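Local coordinates for protein TssK C (Escherichia coli, PDB 5M2Y) that serves as a baseplate component of the type VI secretion system, its C-terminal domain probably binding the membrane complex, at residues S36-P39 with G40-Q44. Residues are numbered along the deposited sequence; the frame is centred on the assembly and turned at random.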
loop_
_atom_site.group_PDB
_atom_site.type_symbol
_atom_site.label_atom_id
_atom_site.label_comp_id
_atom_site.label_asym_id
_atom_site.label_seq_id
_atom_site.Cartn_x
_atom_site.Cartn_y
_atom_site.Cartn_z
ATOM N N SER A 36 1.989 6.023 -12.894
ATOM C CA SER A 36 0.729 6.213 -13.567
ATOM C C SER A 36 0.864 7.073 -14.815
ATOM O O SER A 36 1.860 7.763 -14.977
ATOM C CB SER A 36 -0.259 6.846 -12.604
ATOM O OG SER A 36 -1.538 6.659 -13.152
ATOM N N SER A 37 -0.152 7.033 -15.693
ATOM C CA SER A 37 -0.229 7.869 -16.892
ATOM C C SER A 37 -0.672 9.288 -16.470
ATOM O O SER A 37 -0.564 10.229 -17.245
ATOM C CB SER A 37 -1.192 7.261 -17.908
ATOM O OG SER A 37 -2.454 6.993 -17.322
ATOM N N MET A 38 -1.154 9.429 -15.224
ATOM C CA MET A 38 -1.570 10.692 -14.608
ATOM C C MET A 38 -0.313 11.529 -14.323
ATOM O O MET A 38 0.687 10.969 -13.867
ATOM C CB MET A 38 -2.287 10.391 -13.281
ATOM C CG MET A 38 -2.884 11.576 -12.580
ATOM S SD MET A 38 -3.647 11.077 -11.044
ATOM C CE MET A 38 -4.643 12.390 -10.767
ATOM N N PRO A 39 -0.343 12.859 -14.558
ATOM C CA PRO A 39 0.837 13.689 -14.255
ATOM C C PRO A 39 1.281 13.524 -12.793
ATOM O O PRO A 39 0.439 13.413 -11.906
ATOM C CB PRO A 39 0.343 15.110 -14.522
ATOM C CG PRO A 39 -0.781 14.947 -15.490
ATOM C CD PRO A 39 -1.441 13.665 -15.128
ATOM N N GLY A 40 2.594 13.448 -12.576
ATOM C CA GLY A 40 3.208 13.254 -11.264
ATOM C C GLY A 40 2.686 14.105 -10.119
ATOM O O GLY A 40 2.402 13.585 -9.038
ATOM N N HIS A 41 2.554 15.428 -10.338
ATOM C CA HIS A 41 2.060 16.347 -9.303
ATOM C C HIS A 41 0.594 16.063 -8.955
ATOM O O HIS A 41 0.183 16.237 -7.807
ATOM C CB HIS A 41 2.244 17.822 -9.728
ATOM C CG HIS A 41 1.167 18.347 -10.634
ATOM N ND1 HIS A 41 1.185 18.120 -11.993
ATOM C CD2 HIS A 41 0.060 19.066 -10.339
ATOM C CE1 HIS A 41 0.105 18.710 -12.485
ATOM N NE2 HIS A 41 -0.603 19.286 -11.525
ATOM N N GLU A 42 -0.188 15.627 -9.958
ATOM C CA GLU A 42 -1.606 15.314 -9.800
ATOM C C GLU A 42 -1.761 14.005 -9.039
ATOM O O GLU A 42 -2.628 13.903 -8.174
ATOM C CB GLU A 42 -2.247 15.202 -11.167
ATOM C CG GLU A 42 -3.651 15.732 -11.215
ATOM C CD GLU A 42 -4.253 15.532 -12.597
ATOM O OE1 GLU A 42 -3.551 15.843 -13.573
ATOM O OE2 GLU A 42 -5.378 15.003 -12.690
ATOM N N LEU A 43 -0.902 13.010 -9.354
ATOM C CA LEU A 43 -0.907 11.718 -8.670
ATOM C C LEU A 43 -0.574 11.919 -7.184
ATOM O O LEU A 43 -1.235 11.352 -6.328
ATOM C CB LEU A 43 0.080 10.752 -9.341
ATOM C CG LEU A 43 0.180 9.344 -8.768
ATOM C CD1 LEU A 43 -1.029 8.544 -9.099
ATOM C CD2 LEU A 43 1.407 8.634 -9.309
ATOM N N GLN A 44 0.412 12.779 -6.882
ATOM C CA GLN A 44 0.826 13.070 -5.507
ATOM C C GLN A 44 -0.316 13.628 -4.681
ATOM O O GLN A 44 -0.493 13.245 -3.520
ATOM C CB GLN A 44 1.964 14.084 -5.507
ATOM C CG GLN A 44 2.642 14.222 -4.162
ATOM C CD GLN A 44 3.790 15.188 -4.213
ATOM O OE1 GLN A 44 3.696 16.289 -4.775
ATOM N NE2 GLN A 44 4.886 14.794 -3.555
#
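Ser36 meets Leu43 just where strand 28-35 gives way, through a short loop, to helix 40-50. Its CB lies 4.0 Å from Leu43 CD1, and its short side chain puts OG where it receives a weak, long hydrogen bond from Met38 N, two residues on. Met38 then reaches along the first turn of the helix. With CG anti to the backbone N (chi1 -175°) and the chain beyond it extended, SD comes 3.7 Å from Leu43 CA. The terminal CE packs on Glu42 CG (3.5 Å) and makes a van der Waals contact with Glu42 OE2 (3.3 Å), the thioether chain crossing the glutamate at about a right angle. Leu117 of a nearby loop touches both Met38 and Leu43, so this apolar patch packs the helix start against that loop. Pro39 occupies the N-cap, where a proline's lack of an N-H costs the helix nothing. Its carbonyl O takes a fairly straight bond from Leu43 N (2.9 Å, 158° at the hydrogen) and a weak, bent one from Glu42 N. Glu42 runs beside the ring, pointing the same way, with OE1 3.4 Å from Pro39 CD; Pro39 CB lies obliquely to the His41 imidazole, 4.0 Å from its ND1. Glu42 OE2 forms a salt bridge with Lys46, one turn on. Independently, a carboxylate in the first turn probably interacts favourably with the helix dipole and may add electrostatic stability, although the lysine would offset part of its charge.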